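Local coordinates for protein putative Ribokinase II (Escherichia coli O6, PDB 3IQ0) that binds ATP and magnesium and, as a pfkB-family kinase, probably transfers the ATP gamma-phosphate to a sugar, possibly ribose, at residues Ile12-Ala18 against Thr91-Thr97; Gly33-Ser37 against Phe65-Asn69; Asp192-Glu198 against Lys223-Arg229. The contacts are given in a common frame with arbitrary orientation. Numbering follows the deposited sequence.

Interaction 1: Ile12-Ala18 against Thr91-Thr97; sequences ILVEIMA and TGSAFVT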
loop_
_atom_site.group_PDB
_atom_site.type_symbol
_atom_site.label_atom_id
_atom_site.label_comp_id
_atom_site.label_asym_id
_atom_site.label_seq_id
_atom_site.Cartn_x
_atom_site.Cartn_y
_atom_site.Cartn_z
ATOM N N ILE B 12 -5.566 11.042 -4.307
ATOM C CA ILE B 12 -4.288 11.319 -4.938
ATOM C C ILE B 12 -3.460 10.094 -4.567
ATOM O O ILE B 12 -3.356 9.742 -3.391
ATOM C CB ILE B 12 -3.608 12.567 -4.360
ATOM C CG1 ILE B 12 -4.308 13.830 -4.860
ATOM C CG2 ILE B 12 -2.144 12.594 -4.752
ATOM C CD1 ILE B 12 -3.707 15.098 -4.296
ATOM N N LEU B 13 -2.896 9.428 -5.562
ATOM C CA LEU B 13 -2.096 8.241 -5.305
ATOM C C LEU B 13 -0.975 8.145 -6.321
ATOM O O LEU B 13 -0.891 8.967 -7.237
ATOM C CB LEU B 13 -2.970 6.984 -5.396
ATOM C CG LEU B 13 -3.837 6.818 -6.651
ATOM C CD1 LEU B 13 -3.777 5.394 -7.160
ATOM C CD2 LEU B 13 -5.263 7.200 -6.320
ATOM N N VAL B 14 -0.101 7.158 -6.140
ATOM C CA VAL B 14 0.984 6.939 -7.082
ATOM C C VAL B 14 0.718 5.611 -7.771
ATOM O O VAL B 14 0.100 4.712 -7.201
ATOM C CB VAL B 14 2.378 6.889 -6.406
ATOM C CG1 VAL B 14 2.715 8.244 -5.796
ATOM C CG2 VAL B 14 2.415 5.795 -5.350
ATOM N N GLU B 15 1.162 5.497 -9.014
ATOM C CA GLU B 15 0.970 4.269 -9.767
ATOM C C GLU B 15 2.335 3.662 -10.040
ATOM O O GLU B 15 3.280 4.383 -10.354
ATOM C CB GLU B 15 0.259 4.564 -11.090
ATOM C CG GLU B 15 -0.176 3.321 -11.854
ATOM C CD GLU B 15 -1.065 3.645 -13.041
ATOM O OE1 GLU B 15 -0.585 3.563 -14.192
ATOM O OE2 GLU B 15 -2.246 3.987 -12.821
ATOM N N ILE B 16 2.434 2.344 -9.883
ATOM C CA ILE B 16 3.671 1.603 -10.146
ATOM C C ILE B 16 3.281 0.633 -11.258
ATOM O O ILE B 16 2.459 -0.252 -11.049
ATOM C CB ILE B 16 4.153 0.809 -8.908
ATOM C CG1 ILE B 16 4.624 1.763 -7.806
ATOM C CG2 ILE B 16 5.300 -0.109 -9.297
ATOM C CD1 ILE B 16 3.521 2.518 -7.123
HETATM N N MSE B 17 3.863 0.814 -12.439
HETATM C CA MSE B 17 3.518 -0.007 -13.602
HETATM C C MSE B 17 4.445 -1.168 -13.933
HETATM O O MSE B 17 5.659 -1.061 -13.820
HETATM C CB MSE B 17 3.421 0.884 -14.847
HETATM C CG MSE B 17 2.298 1.912 -14.816
HETATM SE SE MSE B 17 2.452 3.223 -16.243
HETATM C CE MSE B 17 2.867 4.740 -15.153
ATOM N N ALA B 18 3.855 -2.272 -14.366
ATOM C CA ALA B 18 4.638 -3.432 -14.759
ATOM C C ALA B 18 5.441 -3.002 -15.983
ATOM O O ALA B 18 4.921 -2.314 -16.865
ATOM C CB ALA B 18 3.718 -4.583 -15.112
ATOM N N THR B 91 0.418 7.057 1.715
ATOM C CA THR B 91 -0.135 7.624 0.489
ATOM C C THR B 91 -0.671 6.469 -0.346
ATOM O O THR B 91 -0.027 5.429 -0.460
ATOM C CB THR B 91 0.943 8.384 -0.302
ATOM O OG1 THR B 91 1.412 9.488 0.482
ATOM C CG2 THR B 91 0.381 8.918 -1.618
ATOM N N GLY B 92 -1.869 6.642 -0.890
ATOM C CA GLY B 92 -2.464 5.606 -1.708
ATOM C C GLY B 92 -1.553 5.193 -2.847
ATOM O O GLY B 92 -0.641 5.933 -3.226
ATOM N N SER B 93 -1.798 4.008 -3.392
ATOM C CA SER B 93 -0.991 3.497 -4.490
ATOM C C SER B 93 -1.786 2.533 -5.349
ATOM O O SER B 93 -2.861 2.066 -4.960
ATOM C CB SER B 93 0.234 2.767 -3.951
ATOM O OG SER B 93 -0.153 1.544 -3.343
ATOM N N ALA B 94 -1.248 2.238 -6.524
ATOM C CA ALA B 94 -1.883 1.312 -7.445
ATOM C C ALA B 94 -0.826 0.635 -8.314
ATOM O O ALA B 94 -0.040 1.310 -8.973
ATOM C CB ALA B 94 -2.880 2.048 -8.325
ATOM N N PHE B 95 -0.799 -0.694 -8.278
ATOM C CA PHE B 95 0.120 -1.484 -9.090
ATOM C C PHE B 95 -0.729 -1.944 -10.272
ATOM O O PHE B 95 -1.848 -2.404 -10.082
ATOM C CB PHE B 95 0.614 -2.717 -8.322
ATOM C CG PHE B 95 1.596 -2.409 -7.229
ATOM C CD1 PHE B 95 2.966 -2.434 -7.481
ATOM C CD2 PHE B 95 1.154 -2.117 -5.943
ATOM C CE1 PHE B 95 3.882 -2.178 -6.467
ATOM C CE2 PHE B 95 2.059 -1.858 -4.915
ATOM C CZ PHE B 95 3.428 -1.890 -5.181
ATOM N N VAL B 96 -0.203 -1.828 -11.482
ATOM C CA VAL B 96 -0.960 -2.224 -12.662
ATOM C C VAL B 96 -0.114 -3.059 -13.628
ATOM O O VAL B 96 1.103 -2.909 -13.690
ATOM C CB VAL B 96 -1.502 -0.959 -13.402
ATOM C CG1 VAL B 96 -0.352 -0.067 -13.807
ATOM C CG2 VAL B 96 -2.311 -1.357 -14.615
ATOM N N THR B 97 -0.760 -3.946 -14.373
ATOM C CA THR B 97 -0.037 -4.761 -15.340
ATOM C C THR B 97 -0.867 -5.076 -16.581
ATOM O O THR B 97 -2.068 -5.308 -16.498
ATOM C CB THR B 97 0.463 -6.076 -14.715
ATOM O OG1 THR B 97 1.214 -6.802 -15.695
ATOM C CG2 THR B 97 -0.699 -6.920 -14.228
HETATM O O HOH W 1 -3.126 9.429 -0.749
#
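Strands 13-18 and 92-96 are parallel neighbours in the small mixed sheet of this pfkB-family kinase, consistent with the lid sheet of ribokinase-like kinases. Five backbone hydrogen bonds join them, from Val14 N to Gly92 O through to Ala18 N to Val96 O. One face carries Leu13, Glu15, Met17, Ala94 and Val96. Leu13, in the p rotamer of chi1 (51°), has its CD1 on Ala94 CB at 3.7 Å. Selenomethionine Met17 meets Val96 through its CG, 3.5 Å from Val96 CG1. Glu15 is extended, t at chi1 and chi2, which brings its OE1 to 3.7 Å from Val96 CG1. The other face carries Val14, Ile16, Ser93 and Phe95. With Phe95 m at chi1, its ring lies by Ile16, and Ile16 CB touches Phe95 CD1 at 3.7 Å. This face meets the second subunit: Phe95 stacks edge-to-face with Phe65 of that chain. At Ile12, just before strand 13-18, a water bridges the two segments, donating to Ile12 O at 2.7 Å and accepting from Gly92 N at 3.1 Å.

Interaction 2: Gly33-Ser37 against Phe65-Asn69; sequences GPYPS and FGDIN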
loop_
_atom_site.group_PDB
_atom_site.type_symbol
_atom_site.label_atom_id
_atom_site.label_comp_id
_atom_site.label_asym_id
_atom_site.label_seq_id
_atom_site.Cartn_x
_atom_site.Cartn_y
_atom_site.Cartn_z
ATOM N N GLY B 33 8.052 3.402 -11.791
ATOM C CA GLY B 33 7.295 4.341 -10.987
ATOM C C GLY B 33 8.151 4.916 -9.876
ATOM O O GLY B 33 9.374 4.728 -9.882
ATOM N N PRO B 34 7.552 5.639 -8.919
ATOM C CA PRO B 34 6.120 5.929 -8.854
ATOM C C PRO B 34 5.745 7.006 -9.859
ATOM O O PRO B 34 6.596 7.781 -10.286
ATOM C CB PRO B 34 5.942 6.424 -7.426
ATOM C CG PRO B 34 7.204 7.198 -7.215
ATOM C CD PRO B 34 8.246 6.232 -7.763
ATOM N N TYR B 35 4.469 7.045 -10.221
ATOM C CA TYR B 35 3.951 8.038 -11.150
ATOM C C TYR B 35 2.746 8.699 -10.500
ATOM O O TYR B 35 1.918 8.024 -9.886
ATOM C CB TYR B 35 3.530 7.373 -12.466
ATOM C CG TYR B 35 4.690 7.018 -13.362
ATOM C CD1 TYR B 35 5.339 7.999 -14.111
ATOM C CD2 TYR B 35 5.166 5.711 -13.436
ATOM C CE1 TYR B 35 6.437 7.690 -14.908
ATOM C CE2 TYR B 35 6.262 5.389 -14.233
ATOM C CZ TYR B 35 6.893 6.385 -14.963
ATOM O OH TYR B 35 7.990 6.085 -15.734
ATOM N N PRO B 36 2.638 10.032 -10.610
ATOM C CA PRO B 36 1.511 10.758 -10.020
ATOM C C PRO B 36 0.208 10.248 -10.626
ATOM O O PRO B 36 0.117 10.070 -11.831
ATOM C CB PRO B 36 1.788 12.207 -10.412
ATOM C CG PRO B 36 3.260 12.251 -10.578
ATOM C CD PRO B 36 3.566 10.959 -11.276
ATOM N N SER B 37 -0.802 10.007 -9.804
ATOM C CA SER B 37 -2.059 9.507 -10.344
ATOM C C SER B 37 -3.263 9.883 -9.482
ATOM O O SER B 37 -3.138 10.631 -8.514
ATOM C CB SER B 37 -1.976 7.989 -10.518
ATOM O OG SER B 37 -3.034 7.504 -11.327
ATOM N N PHE B 65 5.997 9.267 -1.794
ATOM C CA PHE B 65 4.942 9.038 -2.773
ATOM C C PHE B 65 3.960 10.191 -2.667
ATOM O O PHE B 65 3.338 10.591 -3.650
ATOM C CB PHE B 65 4.232 7.711 -2.503
ATOM C CG PHE B 65 5.055 6.499 -2.845
ATOM C CD1 PHE B 65 6.238 6.621 -3.573
ATOM C CD2 PHE B 65 4.623 5.230 -2.486
ATOM C CE1 PHE B 65 6.972 5.497 -3.942
ATOM C CE2 PHE B 65 5.352 4.099 -2.851
ATOM C CZ PHE B 65 6.522 4.232 -3.577
ATOM N N GLY B 66 3.824 10.720 -1.456
ATOM C CA GLY B 66 2.944 11.849 -1.251
ATOM C C GLY B 66 3.612 13.074 -1.849
ATOM O O GLY B 66 2.955 13.910 -2.466
ATOM N N ASP B 67 4.932 13.161 -1.686
ATOM C CA ASP B 67 5.701 14.291 -2.197
ATOM C C ASP B 67 5.744 14.401 -3.715
ATOM O O ASP B 67 5.679 15.503 -4.259
ATOM C CB ASP B 67 7.143 14.242 -1.682
ATOM C CG ASP B 67 7.232 14.348 -0.175
ATOM O OD1 ASP B 67 6.226 14.727 0.462
ATOM O OD2 ASP B 67 8.320 14.061 0.375
ATOM N N ILE B 68 5.863 13.276 -4.408
ATOM C CA ILE B 68 5.929 13.337 -5.861
ATOM C C ILE B 68 4.650 13.937 -6.444
ATOM O O ILE B 68 4.696 14.656 -7.442
ATOM C CB ILE B 68 6.209 11.950 -6.488
ATOM C CG1 ILE B 68 6.582 12.129 -7.959
ATOM C CG2 ILE B 68 4.993 11.042 -6.343
ATOM C CD1 ILE B 68 6.983 10.864 -8.652
ATOM N N ASN B 69 3.507 13.660 -5.821
ATOM C CA ASN B 69 2.253 14.224 -6.306
ATOM C C ASN B 69 2.183 15.718 -6.004
ATOM O O ASN B 69 1.812 16.510 -6.868
ATOM C CB ASN B 69 1.059 13.507 -5.684
ATOM C CG ASN B 69 0.821 12.143 -6.298
ATOM O OD1 ASN B 69 0.375 12.032 -7.443
ATOM N ND2 ASN B 69 1.131 11.097 -5.547
#
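Pro34, Phe65 and Ile68 form the apolar centre. Pro34 CG lies 3.7 Å from Phe65 CE1 and 3.9 Å from Ile68 CD1, so the proline ring touches two side chains of one helix. A cis peptide bond precedes Pro34, and its CA-to-CB bond points toward the helix. Pro36 extends the patch more loosely, with its CG 4.2 Å from Ile68 CG1. Here strand 29-37, an edge strand of the small sheet within this chain, packs against helix 64-75. The two short axes pass 8.0 Å apart at 50°. Val14 of strand 13-18 also touches Pro34 and Ile68. At Gly33 the strand pairs antiparallel with a strand of the second subunit, so the sheet continues across the dimer interface. Beyond Pro36 the contact becomes polar. Asn69 OD1 lies 3.1 Å from Pro36 CA and accepts a weak hydrogen bond from Ser37 N at 3.3 Å. Asn69 ND2 donates back to Phe65 O, one helical turn earlier, at 3.0 Å, and makes a weak hydrogen bond to Leu13 O.

Interaction 3: Asp192-Glu198 against Lys223-Arg229; sequences DIYMPSE and KEVIVKR. With ATP (adenosine-5'-triphosphate), chain G.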
loop_
_atom_site.group_PDB
_atom_site.type_symbol
_atom_site.label_atom_id
_atom_site.label_comp_id
_atom_site.label_asym_id
_atom_site.label_seq_id
_atom_site.Cartn_x
_atom_site.Cartn_y
_atom_site.Cartn_z
ATOM N N ASP B 192 -24.669 20.560 -12.317
ATOM C CA ASP B 192 -25.041 21.443 -13.416
ATOM C C ASP B 192 -24.505 20.862 -14.714
ATOM O O ASP B 192 -25.138 20.969 -15.766
ATOM C CB ASP B 192 -24.453 22.838 -13.191
ATOM C CG ASP B 192 -24.927 23.470 -11.893
ATOM O OD1 ASP B 192 -26.137 23.740 -11.774
ATOM O OD2 ASP B 192 -24.088 23.690 -10.990
ATOM N N ILE B 193 -23.335 20.235 -14.620
ATOM C CA ILE B 193 -22.656 19.634 -15.766
ATOM C C ILE B 193 -22.366 18.169 -15.463
ATOM O O ILE B 193 -21.549 17.857 -14.600
ATOM C CB ILE B 193 -21.315 20.381 -16.053
ATOM C CG1 ILE B 193 -21.604 21.862 -16.315
ATOM C CG2 ILE B 193 -20.591 19.755 -17.249
ATOM C CD1 ILE B 193 -20.357 22.705 -16.497
ATOM N N TYR B 194 -23.047 17.278 -16.175
ATOM C CA TYR B 194 -22.887 15.839 -15.988
ATOM C C TYR B 194 -22.030 15.271 -17.118
ATOM O O TYR B 194 -22.336 15.476 -18.292
ATOM C CB TYR B 194 -24.268 15.176 -15.988
ATOM C CG TYR B 194 -24.287 13.772 -15.435
ATOM C CD1 TYR B 194 -23.564 13.447 -14.285
ATOM C CD2 TYR B 194 -25.046 12.773 -16.042
ATOM C CE1 TYR B 194 -23.592 12.162 -13.753
ATOM C CE2 TYR B 194 -25.081 11.478 -15.519
ATOM C CZ TYR B 194 -24.349 11.184 -14.376
ATOM O OH TYR B 194 -24.348 9.910 -13.866
HETATM N N MSE B 195 -20.965 14.551 -16.773
HETATM C CA MSE B 195 -20.073 14.001 -17.793
HETATM C C MSE B 195 -19.847 12.487 -17.703
HETATM O O MSE B 195 -18.733 12.016 -17.468
HETATM C CB MSE B 195 -18.732 14.743 -17.737
HETATM C CG MSE B 195 -18.875 16.256 -17.855
HETATM SE SE MSE B 195 -17.177 17.195 -17.763
HETATM C CE MSE B 195 -17.061 17.376 -15.882
ATOM N N PRO B 196 -20.910 11.700 -17.913
ATOM C CA PRO B 196 -20.783 10.244 -17.843
ATOM C C PRO B 196 -20.173 9.670 -19.106
ATOM O O PRO B 196 -20.249 10.276 -20.172
ATOM C CB PRO B 196 -22.225 9.794 -17.681
ATOM C CG PRO B 196 -22.930 10.741 -18.594
ATOM C CD PRO B 196 -22.296 12.083 -18.237
ATOM N N SER B 197 -19.557 8.502 -18.988
ATOM C CA SER B 197 -19.013 7.851 -20.163
ATOM C C SER B 197 -20.188 7.058 -20.726
ATOM O O SER B 197 -21.183 6.840 -20.037
ATOM C CB SER B 197 -17.876 6.905 -19.788
ATOM O OG SER B 197 -18.323 5.891 -18.915
ATOM N N GLU B 198 -20.073 6.636 -21.977
ATOM C CA GLU B 198 -21.127 5.878 -22.641
ATOM C C GLU B 198 -21.670 4.755 -21.761
ATOM O O GLU B 198 -22.885 4.566 -21.654
ATOM C CB GLU B 198 -20.577 5.305 -23.949
ATOM C CG GLU B 198 -21.617 4.911 -24.970
ATOM C CD GLU B 198 -21.005 4.696 -26.343
ATOM O OE1 GLU B 198 -20.099 3.843 -26.464
ATOM O OE2 GLU B 198 -21.426 5.382 -27.300
ATOM N N LYS B 223 -27.904 21.085 -16.584
ATOM C CA LYS B 223 -27.925 21.959 -17.743
ATOM C C LYS B 223 -27.194 21.383 -18.947
ATOM O O LYS B 223 -27.608 21.587 -20.086
ATOM C CB LYS B 223 -27.331 23.320 -17.368
ATOM C CG LYS B 223 -28.100 24.023 -16.258
ATOM C CD LYS B 223 -27.434 25.320 -15.822
ATOM C CE LYS B 223 -28.200 25.972 -14.675
ATOM N NZ LYS B 223 -28.345 25.060 -13.500
ATOM N N GLU B 224 -26.106 20.663 -18.690
ATOM C CA GLU B 224 -25.314 20.075 -19.761
ATOM C C GLU B 224 -24.893 18.657 -19.441
ATOM O O GLU B 224 -24.480 18.352 -18.326
ATOM C CB GLU B 224 -24.066 20.919 -20.019
ATOM C CG GLU B 224 -24.359 22.304 -20.569
ATOM C CD GLU B 224 -23.147 23.210 -20.548
ATOM O OE1 GLU B 224 -22.691 23.567 -19.449
ATOM O OE2 GLU B 224 -22.646 23.565 -21.629
ATOM N N VAL B 225 -25.008 17.794 -20.438
ATOM C CA VAL B 225 -24.618 16.402 -20.305
ATOM C C VAL B 225 -23.625 16.125 -21.422
ATOM O O VAL B 225 -23.978 16.188 -22.605
ATOM C CB VAL B 225 -25.828 15.459 -20.461
ATOM C CG1 VAL B 225 -25.378 14.002 -20.369
ATOM C CG2 VAL B 225 -26.858 15.771 -19.389
ATOM N N ILE B 226 -22.377 15.867 -21.048
ATOM C CA ILE B 226 -21.344 15.570 -22.031
ATOM C C ILE B 226 -21.025 14.084 -21.957
ATOM O O ILE B 226 -20.470 13.608 -20.966
ATOM C CB ILE B 226 -20.048 16.382 -21.778
ATOM C CG1 ILE B 226 -20.293 17.871 -22.004
ATOM C CG2 ILE B 226 -18.961 15.924 -22.726
ATOM C CD1 ILE B 226 -21.020 18.564 -20.884
ATOM N N VAL B 227 -21.385 13.348 -23.006
ATOM C CA VAL B 227 -21.139 11.912 -23.029
ATOM C C VAL B 227 -19.882 11.531 -23.787
ATOM O O VAL B 227 -19.726 11.848 -24.968
ATOM C CB VAL B 227 -22.330 11.146 -23.636
ATOM C CG1 VAL B 227 -21.982 9.674 -23.780
ATOM C CG2 VAL B 227 -23.551 11.306 -22.740
ATOM N N LYS B 228 -18.987 10.851 -23.082
ATOM C CA LYS B 228 -17.728 10.382 -23.645
ATOM C C LYS B 228 -17.972 8.998 -24.243
ATOM O O LYS B 228 -18.553 8.132 -23.593
ATOM C CB LYS B 228 -16.675 10.321 -22.536
ATOM C CG LYS B 228 -16.272 11.694 -22.021
ATOM C CD LYS B 228 -15.666 11.621 -20.635
ATOM C CE LYS B 228 -16.718 11.271 -19.601
ATOM N NZ LYS B 228 -16.146 11.180 -18.233
ATOM N N ARG B 229 -17.533 8.794 -25.480
ATOM C CA ARG B 229 -17.756 7.521 -26.158
ATOM C C ARG B 229 -16.488 6.783 -26.565
ATOM O O ARG B 229 -16.432 6.190 -27.638
ATOM C CB ARG B 229 -18.630 7.745 -27.397
ATOM C CG ARG B 229 -19.950 8.446 -27.120
ATOM C CD ARG B 229 -20.743 8.665 -28.402
ATOM N NE ARG B 229 -22.008 9.353 -28.149
ATOM C CZ ARG B 229 -22.982 8.875 -27.380
ATOM N NH1 ARG B 229 -22.847 7.696 -26.780
ATOM N NH2 ARG B 229 -24.091 9.582 -27.201
HETATM P PG ATP G . -12.643 6.912 -17.184
HETATM O O1G ATP G . -11.161 6.656 -17.249
HETATM O O2G ATP G . -13.347 5.931 -16.282
HETATM O O3G ATP G . -12.921 8.335 -16.699
HETATM P PB ATP G . -14.256 7.460 -19.600
HETATM O O1B ATP G . -15.159 6.444 -20.229
HETATM O O2B ATP G . -14.811 8.564 -18.770
HETATM O O3B ATP G . -13.158 6.707 -18.693
HETATM P PA ATP G . -13.120 7.384 -22.222
HETATM O O1A ATP G . -12.102 6.273 -22.092
HETATM O O2A ATP G . -14.444 7.127 -22.835
HETATM O O3A ATP G . -13.358 8.054 -20.756
HETATM O "O5'" ATP G . -12.675 9.040 -22.789
HETATM C "C5'" ATP G . -12.165 10.294 -22.860
HETATM C "C4'" ATP G . -12.563 10.856 -24.201
HETATM O "O4'" ATP G . -11.255 10.634 -24.744
HETATM C "C3'" ATP G . -13.419 10.041 -25.232
HETATM O "O3'" ATP G . -14.802 10.350 -25.244
HETATM C "C2'" ATP G . -12.704 10.303 -26.485
HETATM O "O2'" ATP G . -13.120 11.552 -27.053
HETATM C "C1'" ATP G . -11.255 10.273 -26.107
HETATM N N9 ATP G . -10.673 8.878 -26.273
HETATM C C8 ATP G . -10.553 7.850 -25.346
HETATM N N7 ATP G . -9.981 6.757 -25.873
HETATM C C5 ATP G . -9.704 7.039 -27.145
HETATM C C6 ATP G . -9.093 6.332 -28.322
HETATM N N6 ATP G . -8.654 5.083 -28.168
HETATM N N1 ATP G . -8.982 7.011 -29.555
HETATM C C2 ATP G . -9.427 8.320 -29.761
HETATM N N3 ATP G . -10.009 9.026 -28.705
HETATM C C4 ATP G . -10.170 8.444 -27.425
#
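Lys223 opens the second segment. Its N donates to Asp192 O at 2.9 Å, and its NZ forms a salt bridge with Asp192 OD1 at 3.1 Å; Asp192 OD2 accepts a hydrogen bond from Ile164 N. Glu224 N also donates to Asp192 O, at 3.1 Å. Glu224 O accepts from Tyr194 N at 2.8 Å, one of the bonds of the parallel pairing of strands 193-194 and 224-228. Helix 210-220 connects these strands in a beta-alpha-beta crossover of the large central sheet. Val225 faces that helix, with its CG1 4.2 Å from Pro196 CD. Ile226 N donates to Tyr194 O at 2.8 Å, and Ile226 CD1 packs on Ile193 CG2 at 3.8 Å. Val227 CG2 lies 4.2 Å from Pro196 CG. Lys228 N donates a hydrogen bond to Pro196 O at 3.2 Å, and Lys228 O accepts from Glu198 N at 2.7 Å. Lys228 NZ donates to Met195 O at 2.8 Å and to ATP O2B at 3.0 Å, and forms a salt bridge with Asp167. Arg229 NH1 makes a salt bridge to Glu198 OE2 at 2.8 Å, and Arg229 N makes a weak hydrogen bond to ATP O3' at 3.2 Å. Lys228 thus links the loop after strand 193-194 and the end of strand 224-228 to the beta-phosphate, consistent with charge-balancing the triphosphate.

Interactions 1 and 2 share the small sheet and touch directly. Strand 13-18 lies between strands 92-96 and 29-37, and Leu13 O makes a probable hydrogen bond with Ser37 N at 2.8 Å. Their centres are 8 Å apart, and both reach the second subunit. Interaction 1 is held mainly by backbone hydrogen bonds. Interaction 2 joins strand to helix through apolar side chains and one weak cross-segment hydrogen bond. Interaction 3 belongs to the large sheet, across the chain's centre, 27 to 29 Å away between centres. It too is a parallel backbone pairing, but adds salt bridges and ATP contacts. All touching residues of interactions 1 and 2 are buried; interaction 3 has exposed Lys223 and Glu198.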